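Local coordinates for basic helix-loop-helix, putative, expressed (Oryza sativa subsp. japonica, PDB 5LW0), which binds ADP-ribose through its macrodomain, the part present here, and probably takes part in ADP-ribosylation-dependent signalling linked to DNA interstrand crosslink repair, at residues L38-I43 / Y219-F223; D71-L77 / S102-F107; T112-S116 / Q181-V185; R154-C159 / V171-S175. The contacts are given in a common frame with arbitrary orientation. Residue numbers count along the deposited sequence, not the author numbering.

Interaction 1 (L38-I43 / Y219-F223); sequences LAFPSI and YTSLF. With AR6 ([(2R,3S,4R,5R)-5-(6-aminopurin-9-yl)-3,4-dihydroxy-oxolan-2-yl]methyl [hydroxy-[[(2R,3S,4R,5S)-3,4,5-trihydroxyoxolan-2-yl]methoxy]phosphoryl] hydrogen phosphate), chain C; PO4 (phosphate ion), chain D.
Leu38 to Phe40 run as a strand and the chain goes on through Ser42 and Ile43 as loop, while 219-223 form regular helix. The short axes of 38-40 and 219-223 approach to 11.4 Å at 151°, roughly antiparallel; CA atoms pair Leu38 with Phe223 (8.4 Å), Phe40 with Leu222 (9.1 Å) and Ile43 with Tyr219 (8.2 Å). Large side chains fill this gap. Phe40 (chi1 p) receives the edge of Phe223 (chi1 m) on its ring face, edge-to-face, with centroids 5.4 Å apart and planes at 75°. Tyr219 joins this aromatic cluster obliquely, Phe40 CE2 lying 3.6 Å from Tyr219 CE1. Leu38 CD2 packs on Phe223 CD1 (3.7 Å) and Leu222 CG (4.0 Å). Tyr219 (chi1 m) reaches past Phe40 to the loop, where Ile43 N donates to Tyr219 OH at 2.9 Å; a water links this hydroxyl to Ile43 O and to Ser42 OG, which also bonds Thr45. Ser42 and Ile43 line the pocket, and Ser42 O lies 3.0 Å from AR6 C5' of ADP-ribose. In this macrodomain, helix 208-230 packs on the central sheet beside helix 52-69, and strand 37-40 lies between strands 74-79 and 124-128.

Interaction 2 (D71-L77 / S102-F107); sequences DNIRLVL and SRFFTF
Arg103 loses the most surface here, followed by Leu77 and Phe105. Just before strand 104-108, the Arg103 side chain (m, t, p) bends back along 71-73, and its NH2 donates to Ile73 O at 3.0 Å. The same guanidinium bonds Tyr70 O and Leu67 O, thereby gathering the end of helix 52-69 and the following turn. Asp71 OD1 sits over its face, 4.2 Å from Arg103 NH1, too far for a salt bridge. From there the backbones run parallel, the axes of 74-77 and 104-107 being 4.6 Å apart at 29°. The ladder reads Leu75 N to Arg103 O (2.8 Å), Phe105 N to Leu75 O (3.2 Å), Leu77 N to Phe105 O (3.1 Å) and Phe107 N to Leu77 O (2.8 Å), setting Leu75 beside Phe104, Val76 beside Phe105 and Leu77 beside Thr106. These are the two strands of a beta-alpha-beta unit whose connecting helix is 85-96, with 104-108 at the edge of the macrodomain sheet. Leu77 (t, p) shares a face with Leu75, Phe104 and Thr106; Leu77 CB meets Phe104 CE1 at 3.9 Å, under helix 85-96. On the other face Phe105 (chi1 p) receives Val76 CG2 over its ring, a CH-pi contact 4.1 Å from the centroid, and Arg74 CD lies 3.9 Å from Phe105 CE2, while Arg74 NE bonds Thr37.

Interaction 3 (T112-S116 / Q181-V185); sequences TQLQS and QREGV
One carboxylate, that of Glu183, gathers the turn at 114-116. Ser116 OG (chi1 p) donates to Glu183 OE2 at 2.5 Å, a very short bond, and Ser116 N donates to Glu183 OE1 at 2.8 Å with an angle of 159°; Gln115 N adds a weak bond to the same Glu183 OE1 at 2.9 Å. To bring the acid there, Glu183 folds its side chain with chi1 and chi2 both m. Residues 114-116 have helical phi/psi without regular helical bonds, so the amides of Gln115 and Ser116 turn to one side and can share one oxygen. The segments come nearest at Gln115 and Glu183, whose CA atoms are 5.2 Å apart. Outward, Glu183 CG lies 3.2 Å from Thr112 O, and Gln115 CB lies 3.3 Å from Glu183 OE1. Thr112 points its CA-to-CB bond away, its hydroxyl bonding Asp110, which also binds Gln113. Helix 178-183 ends at Glu183, and Gly184 breaks it with positive phi (80°). A buried carboxylate thus accepts two backbone amides and a serine hydroxyl from an irregular turn, tying the macrodomain loop between strands 104-108 and 124-128, whose Thr112 side chain comes within about 5 Å of the bound ADP-ribose, to the end of helix 178-183.

Interaction 4 (R154-C159 / V171-S175); sequences RATKEC and VPLPS
Arg154 opens this helical segment with a side chain extended to CD and then turned (t, t, p), whose NH1 rests 3.7 Å from Pro174 CG; its guanidinium makes a salt bridge to Asp151 and touches Pro174 by van der Waals contact. Ala155 points toward the other segment and packs closely: its CB is 3.5 Å from both Val171 CG1 and Pro172 O, and 4.1 Å from Pro174 CD. Thr156 marks the closest backbone approach, its CA 5.8 Å from that of Val171, and its N lies 3.7 Å from Val171 CG1. The Thr156 hydroxyl bonds instead to Leu152 O, within its own helix, and to His190 of strand 187-192. Here helix 150-159 packs on strand 167-172, the antiparallel edge strand of the mixed macrodomain sheet, and on the extended chain that follows it. No hydrogen bond crosses between the segments. One turn on, Cys159 (chi1 m) also faces across, with SG 4.2 Å from both Val171 CG2 and Pro172 CD. Val171 (chi1 t) lays CG1 against Ala155 CB, keeps both methyls within about 4.4 Å of Cys159 SG, and is held to Ile188 of the neighbouring strand by backbone bonding.

How the interactions relate
Interactions 1, 2 and 4 reach one mixed sheet. Strands 37-40 and 74-79 are neighbours, so interactions 1 and 2, with centres 11 Å apart, are joined directly by Leu38 O to Val76 N (2.8 Å) and Phe40 N to Val76 O (2.9 Å). Interaction 4 belongs to the edge strand at the far side, its centre about 25 Å from that of interaction 2. Interaction 3 lies off the sheet and bridges: Leu114 packs on Ala39 and Phe107, while Val185 and Gln181 touch Leu173 and Ser175. Along the chain interaction 1 spans the others; 2 precedes 3, which encloses 4. First and last elements thus meet at the core, beside the ADP-ribose pocket.

Interaction 1 (L38-I43 / Y219-F223)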
# COMPACT_ATOMS: atom_id res chain seq x y z
N LEU A 38 5.76 3.37 -6.53
CA LEU A 38 4.87 3.19 -5.39
C LEU A 38 5.36 2.03 -4.54
O LEU A 38 5.55 0.95 -5.06
CB LEU A 38 3.44 2.81 -5.88
CG LEU A 38 2.46 2.39 -4.78
CD1 LEU A 38 2.12 3.58 -3.90
CD2 LEU A 38 1.20 1.81 -5.41
N ALA A 39 5.59 2.28 -3.27
CA ALA A 39 5.81 1.18 -2.30
C ALA A 39 4.50 0.96 -1.57
O ALA A 39 3.87 1.93 -1.07
CB ALA A 39 6.90 1.53 -1.34
N PHE A 40 4.13 -0.27 -1.41
CA PHE A 40 2.93 -0.60 -0.71
C PHE A 40 3.13 -1.82 0.16
O PHE A 40 3.87 -2.76 -0.21
CB PHE A 40 1.72 -0.83 -1.68
CG PHE A 40 1.90 -1.96 -2.59
CD1 PHE A 40 2.65 -1.83 -3.72
CD2 PHE A 40 1.21 -3.19 -2.38
CE1 PHE A 40 2.79 -2.90 -4.61
CE2 PHE A 40 1.31 -4.25 -3.27
CZ PHE A 40 2.09 -4.10 -4.41
N PRO A 41 2.42 -1.88 1.30
CA PRO A 41 2.40 -3.08 2.11
C PRO A 41 1.26 -4.00 1.71
O PRO A 41 0.36 -3.60 0.94
CB PRO A 41 2.11 -2.51 3.48
CG PRO A 41 1.14 -1.43 3.20
CD PRO A 41 1.53 -0.86 1.84
N SER A 42 1.25 -5.21 2.27
CA SER A 42 0.20 -6.15 2.00
C SER A 42 -1.07 -5.75 2.76
O SER A 42 -1.16 -5.88 3.97
CB SER A 42 0.62 -7.52 2.40
OG SER A 42 -0.42 -8.48 2.23
N ILE A 43 -2.02 -5.23 2.05
CA ILE A 43 -3.26 -4.79 2.67
C ILE A 43 -4.09 -5.92 3.22
O ILE A 43 -4.19 -6.98 2.60
CB ILE A 43 -4.13 -4.07 1.58
CG1 ILE A 43 -3.37 -2.91 0.91
CG2 ILE A 43 -5.46 -3.59 2.16
CD1 ILE A 43 -2.83 -1.85 1.87
N TYR A 219 -6.79 -2.86 -4.16
CA TYR A 219 -5.51 -2.74 -4.91
C TYR A 219 -5.69 -1.97 -6.21
O TYR A 219 -4.86 -1.06 -6.53
CB TYR A 219 -4.90 -4.09 -5.22
CG TYR A 219 -4.12 -4.66 -4.07
CD1 TYR A 219 -2.97 -4.02 -3.61
CD2 TYR A 219 -4.56 -5.76 -3.38
CE1 TYR A 219 -2.25 -4.52 -2.55
CE2 TYR A 219 -3.86 -6.26 -2.28
CZ TYR A 219 -2.68 -5.65 -1.86
OH TYR A 219 -1.99 -6.04 -0.76
N THR A 220 -6.79 -2.22 -6.91
CA THR A 220 -7.01 -1.46 -8.19
C THR A 220 -7.19 0.01 -7.91
O THR A 220 -6.60 0.85 -8.60
CB THR A 220 -8.15 -2.06 -8.96
OG1 THR A 220 -7.74 -3.40 -9.32
CG2 THR A 220 -8.41 -1.26 -10.27
N SER A 221 -7.86 0.34 -6.81
CA SER A 221 -8.09 1.70 -6.44
C SER A 221 -6.75 2.40 -6.10
O SER A 221 -6.48 3.56 -6.52
CB SER A 221 -9.06 1.78 -5.23
OG SER A 221 -9.23 3.14 -4.84
N LEU A 222 -5.94 1.73 -5.31
CA LEU A 222 -4.60 2.16 -4.97
C LEU A 222 -3.78 2.46 -6.23
O LEU A 222 -3.21 3.55 -6.36
CB LEU A 222 -3.90 1.13 -4.15
CG LEU A 222 -2.42 1.30 -3.90
CD1 LEU A 222 -2.11 2.64 -3.22
CD2 LEU A 222 -1.88 0.12 -3.14
N PHE A 223 -3.72 1.50 -7.12
CA PHE A 223 -2.88 1.63 -8.29
C PHE A 223 -3.38 2.68 -9.21
O PHE A 223 -2.59 3.44 -9.78
CB PHE A 223 -2.71 0.31 -9.00
CG PHE A 223 -2.01 -0.79 -8.18
CD1 PHE A 223 -1.12 -0.52 -7.17
CD2 PHE A 223 -2.33 -2.11 -8.42
CE1 PHE A 223 -0.51 -1.52 -6.49
CE2 PHE A 223 -1.73 -3.11 -7.71
CZ PHE A 223 -0.86 -2.83 -6.73
N1 AR6 C . 6.80 -1.18 6.98
C2 AR6 C . 6.41 -2.12 6.09
N3 AR6 C . 5.45 -3.01 6.32
C4 AR6 C . 4.79 -3.01 7.52
C5 AR6 C . 5.10 -2.04 8.52
C6 AR6 C . 6.17 -1.08 8.20
N6 AR6 C . 6.54 -0.13 9.02
N7 AR6 C . 4.26 -2.29 9.62
C8 AR6 C . 3.45 -3.32 9.26
N9 AR6 C . 3.76 -3.76 7.99
PA AR6 C . -1.53 -3.91 8.93
PB AR6 C . -4.23 -4.45 7.80
C1' AR6 C . 3.08 -4.75 7.18
O1A AR6 C . -1.96 -4.71 10.17
O1B AR6 C . -4.15 -5.93 8.06
C1D AR6 C . -4.05 -0.63 11.13
O1D AR6 C . -3.45 -0.26 12.35
C2' AR6 C . 2.54 -5.99 7.88
O2' AR6 C . 3.58 -6.94 8.24
O2A AR6 C . -0.85 -2.60 9.10
O2B AR6 C . -4.82 -3.94 6.52
C2D AR6 C . -5.25 0.32 10.85
O2D AR6 C . -5.53 1.20 12.01
C3' AR6 C . 1.53 -6.46 6.87
O3' AR6 C . 2.14 -7.30 5.84
O3A AR6 C . -2.81 -3.69 7.95
C3D AR6 C . -6.41 -0.60 10.54
O3D AR6 C . -7.28 -0.54 11.71
C4' AR6 C . 1.01 -5.16 6.23
O4' AR6 C . 1.88 -4.13 6.64
C4D AR6 C . -5.79 -2.00 10.38
O4D AR6 C . -4.52 -2.02 11.09
C5' AR6 C . -0.40 -4.80 6.64
O5' AR6 C . -0.59 -4.93 8.06
C5D AR6 C . -5.45 -2.41 8.95
O5D AR6 C . -5.09 -3.80 9.01
P PO4 D . -8.56 -5.44 -12.31
O1 PO4 D . -7.43 -6.30 -11.59
O2 PO4 D . -9.16 -4.47 -11.29
O3 PO4 D . -9.62 -6.41 -12.95
O4 PO4 D . -7.93 -4.62 -13.43
O HOH W 1 -2.72 -8.17 0.53

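Interaction 2 (D71-L77 / S102-F107)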
# COMPACT_ATOMS: atom_id res chain seq x y z
N ASP A 71 2.46 2.11 -18.66
CA ASP A 71 3.83 2.11 -18.78
C ASP A 71 4.42 3.02 -17.73
O ASP A 71 3.73 3.99 -17.15
CB ASP A 71 4.29 2.68 -20.18
CG ASP A 71 4.74 1.64 -21.08
OD1 ASP A 71 4.89 0.49 -20.63
OD2 ASP A 71 4.97 1.96 -22.26
N ASN A 72 5.69 2.78 -17.53
CA ASN A 72 6.58 3.72 -16.89
C ASN A 72 6.24 3.90 -15.43
O ASN A 72 6.43 4.94 -14.88
CB ASN A 72 6.53 5.09 -17.60
CG ASN A 72 6.87 4.99 -19.11
OD1 ASN A 72 6.19 5.59 -19.96
ND2 ASN A 72 7.88 4.19 -19.44
N ILE A 73 5.62 2.88 -14.83
CA ILE A 73 5.42 2.88 -13.35
C ILE A 73 6.14 1.70 -12.80
O ILE A 73 6.36 0.71 -13.48
CB ILE A 73 3.95 2.84 -12.91
CG1 ILE A 73 3.21 1.62 -13.51
CG2 ILE A 73 3.27 4.15 -13.25
CD1 ILE A 73 1.86 1.32 -12.84
N ARG A 74 6.50 1.80 -11.52
CA ARG A 74 7.14 0.72 -10.84
C ARG A 74 6.43 0.51 -9.51
O ARG A 74 6.08 1.47 -8.83
CB ARG A 74 8.63 1.04 -10.61
CG ARG A 74 9.42 -0.08 -10.01
CD ARG A 74 10.95 0.27 -10.02
NE ARG A 74 11.25 1.42 -9.16
CZ ARG A 74 12.47 1.76 -8.77
NH1 ARG A 74 13.50 0.96 -9.13
NH2 ARG A 74 12.65 2.80 -7.94
N LEU A 75 6.21 -0.76 -9.16
CA LEU A 75 5.45 -1.13 -7.96
C LEU A 75 6.31 -2.00 -7.07
O LEU A 75 6.90 -2.95 -7.53
CB LEU A 75 4.20 -1.92 -8.37
CG LEU A 75 3.28 -1.19 -9.37
CD1 LEU A 75 2.16 -2.13 -9.85
CD2 LEU A 75 2.68 0.01 -8.74
N VAL A 76 6.36 -1.68 -5.80
CA VAL A 76 7.25 -2.39 -4.86
C VAL A 76 6.42 -2.81 -3.61
O VAL A 76 5.90 -1.97 -2.91
CB VAL A 76 8.45 -1.54 -4.41
CG1 VAL A 76 9.34 -2.36 -3.49
CG2 VAL A 76 9.23 -1.03 -5.57
N LEU A 77 6.26 -4.13 -3.40
CA LEU A 77 5.62 -4.67 -2.23
C LEU A 77 6.64 -4.74 -1.09
O LEU A 77 7.68 -5.41 -1.25
CB LEU A 77 4.99 -6.03 -2.52
CG LEU A 77 4.42 -6.78 -1.28
CD1 LEU A 77 3.20 -6.06 -0.68
CD2 LEU A 77 4.08 -8.18 -1.68
N SER A 102 11.51 -5.78 -13.58
CA SER A 102 11.91 -4.39 -13.45
C SER A 102 10.79 -3.48 -13.03
O SER A 102 11.06 -2.38 -12.59
CB SER A 102 12.55 -3.87 -14.74
OG SER A 102 11.57 -3.66 -15.76
N ARG A 103 9.54 -3.92 -13.22
CA ARG A 103 8.39 -3.06 -12.98
C ARG A 103 7.68 -3.42 -11.67
O ARG A 103 6.95 -2.62 -11.17
CB ARG A 103 7.44 -3.16 -14.15
CG ARG A 103 8.13 -2.85 -15.47
CD ARG A 103 7.17 -2.63 -16.58
NE ARG A 103 6.54 -1.43 -16.23
CZ ARG A 103 5.32 -1.15 -16.48
NH1 ARG A 103 4.54 -1.97 -17.26
NH2 ARG A 103 4.88 -0.03 -16.01
N PHE A 104 7.84 -4.67 -11.20
CA PHE A 104 7.35 -5.07 -9.86
C PHE A 104 8.40 -5.92 -9.19
O PHE A 104 8.97 -6.87 -9.80
CB PHE A 104 6.07 -5.93 -9.98
CG PHE A 104 5.65 -6.55 -8.69
CD1 PHE A 104 5.13 -5.75 -7.69
CD2 PHE A 104 5.97 -7.88 -8.41
CE1 PHE A 104 4.83 -6.29 -6.44
CE2 PHE A 104 5.71 -8.42 -7.16
CZ PHE A 104 5.15 -7.61 -6.17
N PHE A 105 8.63 -5.65 -7.91
CA PHE A 105 9.41 -6.52 -7.09
C PHE A 105 9.03 -6.39 -5.64
O PHE A 105 8.32 -5.47 -5.28
CB PHE A 105 10.91 -6.37 -7.32
CG PHE A 105 11.43 -5.00 -7.21
CD1 PHE A 105 11.79 -4.46 -5.97
CD2 PHE A 105 11.60 -4.24 -8.34
CE1 PHE A 105 12.36 -3.20 -5.89
CE2 PHE A 105 12.13 -2.96 -8.26
CZ PHE A 105 12.50 -2.43 -7.02
N THR A 106 9.51 -7.33 -4.82
CA THR A 106 9.29 -7.25 -3.35
C THR A 106 10.54 -6.67 -2.71
O THR A 106 11.65 -6.76 -3.28
CB THR A 106 9.00 -8.61 -2.74
OG1 THR A 106 10.16 -9.48 -2.85
CG2 THR A 106 7.78 -9.28 -3.36
N PHE A 107 10.40 -6.14 -1.51
CA PHE A 107 11.51 -5.48 -0.85
C PHE A 107 11.29 -5.57 0.64
O PHE A 107 10.22 -5.27 1.12
CB PHE A 107 11.59 -4.03 -1.30
CG PHE A 107 12.87 -3.30 -0.90
CD1 PHE A 107 13.99 -3.41 -1.64
CD2 PHE A 107 12.87 -2.47 0.21
CE1 PHE A 107 15.13 -2.66 -1.29
CE2 PHE A 107 13.98 -1.73 0.55
CZ PHE A 107 15.12 -1.90 -0.16
O HOH W 2 13.38 -1.29 -11.65

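Interaction 3 (T112-S116 / Q181-V185)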
# COMPACT_ATOMS: atom_id res chain seq x y z
N THR A 112 8.46 3.43 6.04
CA THR A 112 8.76 4.81 6.42
C THR A 112 10.26 5.12 6.44
O THR A 112 10.63 6.24 6.75
CB THR A 112 8.17 5.13 7.80
OG1 THR A 112 8.87 4.42 8.82
CG2 THR A 112 6.72 4.76 7.86
N GLN A 113 11.10 4.13 6.06
CA GLN A 113 12.53 4.34 6.02
C GLN A 113 13.15 3.71 4.75
O GLN A 113 14.29 3.16 4.78
CB GLN A 113 13.19 3.70 7.24
CG GLN A 113 12.67 4.24 8.58
CD GLN A 113 13.45 3.69 9.79
OE1 GLN A 113 14.54 4.11 10.07
NE2 GLN A 113 12.86 2.75 10.48
N LEU A 114 12.44 3.82 3.63
CA LEU A 114 12.93 3.18 2.46
C LEU A 114 14.25 3.81 1.92
O LEU A 114 15.05 3.09 1.42
CB LEU A 114 11.87 3.19 1.34
CG LEU A 114 10.74 2.25 1.67
CD1 LEU A 114 9.56 2.49 0.72
CD2 LEU A 114 11.18 0.81 1.70
N GLN A 115 14.35 5.13 1.90
CA GLN A 115 15.56 5.79 1.38
C GLN A 115 16.69 5.68 2.40
O GLN A 115 17.80 5.20 2.06
CB GLN A 115 15.29 7.23 1.05
CG GLN A 115 16.55 7.97 0.57
CD GLN A 115 16.22 9.32 -0.01
OE1 GLN A 115 15.62 10.19 0.65
NE2 GLN A 115 16.62 9.54 -1.25
N SER A 116 16.39 6.00 3.65
CA SER A 116 17.47 6.09 4.68
C SER A 116 18.04 4.72 5.07
O SER A 116 19.29 4.55 5.09
CB SER A 116 16.97 6.85 5.93
OG SER A 116 15.87 6.17 6.55
N GLN A 181 11.12 15.10 4.24
CA GLN A 181 12.50 15.54 4.36
C GLN A 181 13.50 14.40 4.36
O GLN A 181 14.52 14.48 3.70
CB GLN A 181 12.67 16.40 5.61
CG GLN A 181 11.94 17.73 5.50
CD GLN A 181 11.75 18.42 6.85
OE1 GLN A 181 11.23 19.54 6.91
NE2 GLN A 181 12.13 17.75 7.92
N ARG A 182 13.20 13.33 5.07
CA ARG A 182 14.16 12.22 5.27
C ARG A 182 14.07 11.18 4.20
O ARG A 182 15.06 10.54 3.86
CB ARG A 182 13.95 11.53 6.61
CG ARG A 182 14.23 12.38 7.81
CD ARG A 182 14.11 11.56 9.10
NE ARG A 182 13.49 12.34 10.17
CZ ARG A 182 14.06 13.38 10.78
NH1 ARG A 182 15.28 13.79 10.44
NH2 ARG A 182 13.40 14.02 11.75
N GLU A 183 12.85 10.96 3.67
CA GLU A 183 12.66 9.82 2.76
C GLU A 183 12.18 10.20 1.36
O GLU A 183 12.10 9.31 0.49
CB GLU A 183 11.68 8.82 3.37
CG GLU A 183 12.01 8.40 4.80
CD GLU A 183 13.34 7.66 4.96
OE1 GLU A 183 13.82 7.03 3.99
OE2 GLU A 183 13.87 7.67 6.10
N GLY A 184 11.89 11.47 1.11
CA GLY A 184 11.51 11.93 -0.20
C GLY A 184 10.03 11.65 -0.56
O GLY A 184 9.64 11.85 -1.70
N VAL A 185 9.26 11.23 0.42
CA VAL A 185 7.84 10.87 0.18
C VAL A 185 7.06 12.18 -0.10
O VAL A 185 7.11 13.17 0.69
CB VAL A 185 7.25 10.15 1.35
CG1 VAL A 185 5.75 9.93 1.19
CG2 VAL A 185 7.95 8.83 1.63

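Interaction 4 (R154-C159 / V171-S175)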
# COMPACT_ATOMS: atom_id res chain seq x y z
N ARG A 154 -3.52 16.71 9.09
CA ARG A 154 -4.05 17.93 8.47
C ARG A 154 -4.36 17.77 6.98
O ARG A 154 -5.44 18.11 6.52
CB ARG A 154 -3.07 19.10 8.68
CG ARG A 154 -3.60 20.45 8.26
CD ARG A 154 -2.59 21.56 8.55
NE ARG A 154 -1.46 21.56 7.61
CZ ARG A 154 -0.22 21.14 7.90
NH1 ARG A 154 0.71 21.19 6.97
NH2 ARG A 154 0.10 20.66 9.12
N ALA A 155 -3.43 17.14 6.26
CA ALA A 155 -3.60 16.99 4.84
C ALA A 155 -4.69 16.00 4.51
O ALA A 155 -5.48 16.21 3.55
CB ALA A 155 -2.29 16.58 4.22
N THR A 156 -4.79 14.95 5.30
CA THR A 156 -5.78 13.89 5.02
C THR A 156 -7.20 14.44 5.22
O THR A 156 -8.09 14.20 4.38
CB THR A 156 -5.53 12.69 5.93
OG1 THR A 156 -4.25 12.12 5.66
CG2 THR A 156 -6.61 11.67 5.77
N LYS A 157 -7.39 15.23 6.29
CA LYS A 157 -8.71 15.84 6.56
C LYS A 157 -9.20 16.77 5.44
O LYS A 157 -10.38 16.91 5.23
CB LYS A 157 -8.66 16.65 7.88
CG LYS A 157 -8.64 15.79 9.11
CD LYS A 157 -8.92 16.66 10.34
CE LYS A 157 -7.92 16.43 11.42
NZ LYS A 157 -8.10 15.10 12.02
N GLU A 158 -8.27 17.37 4.70
CA GLU A 158 -8.60 18.14 3.50
C GLU A 158 -9.04 17.32 2.29
O GLU A 158 -9.71 17.85 1.39
CB GLU A 158 -7.43 19.04 3.15
CG GLU A 158 -7.14 20.05 4.26
CD GLU A 158 -5.76 20.69 4.17
OE1 GLU A 158 -4.95 20.32 3.30
OE2 GLU A 158 -5.48 21.58 5.03
N CYS A 159 -8.74 16.02 2.27
CA CYS A 159 -9.07 15.16 1.11
C CYS A 159 -10.32 14.33 1.34
O CYS A 159 -11.12 14.16 0.43
CB CYS A 159 -7.88 14.25 0.80
SG CYS A 159 -6.44 15.22 0.28
N VAL A 171 -3.22 11.50 -0.79
CA VAL A 171 -3.02 12.73 0.01
C VAL A 171 -1.64 13.25 -0.27
O VAL A 171 -0.65 12.55 -0.02
CB VAL A 171 -3.17 12.42 1.50
CG1 VAL A 171 -2.93 13.69 2.35
CG2 VAL A 171 -4.56 11.83 1.80
N PRO A 172 -1.52 14.53 -0.68
CA PRO A 172 -0.17 15.08 -0.81
C PRO A 172 0.43 15.37 0.54
O PRO A 172 -0.27 15.86 1.42
CB PRO A 172 -0.35 16.39 -1.59
CG PRO A 172 -1.76 16.46 -1.94
CD PRO A 172 -2.54 15.47 -1.13
N LEU A 173 1.68 14.98 0.73
CA LEU A 173 2.35 15.10 2.03
C LEU A 173 3.15 16.42 2.04
O LEU A 173 4.04 16.58 1.22
CB LEU A 173 3.32 13.93 2.25
CG LEU A 173 4.05 13.93 3.58
CD1 LEU A 173 3.11 13.81 4.76
CD2 LEU A 173 5.11 12.86 3.66
N PRO A 174 2.80 17.36 2.95
CA PRO A 174 3.53 18.63 2.99
C PRO A 174 5.01 18.45 3.11
O PRO A 174 5.48 17.54 3.80
CB PRO A 174 2.95 19.30 4.23
CG PRO A 174 1.58 18.76 4.32
CD PRO A 174 1.74 17.32 3.93
N SER A 175 5.77 19.33 2.45
CA SER A 175 7.21 19.23 2.44
C SER A 175 7.82 19.41 3.84
O SER A 175 8.93 18.97 4.11
CB SER A 175 7.77 20.26 1.49
OG SER A 175 9.06 19.92 1.11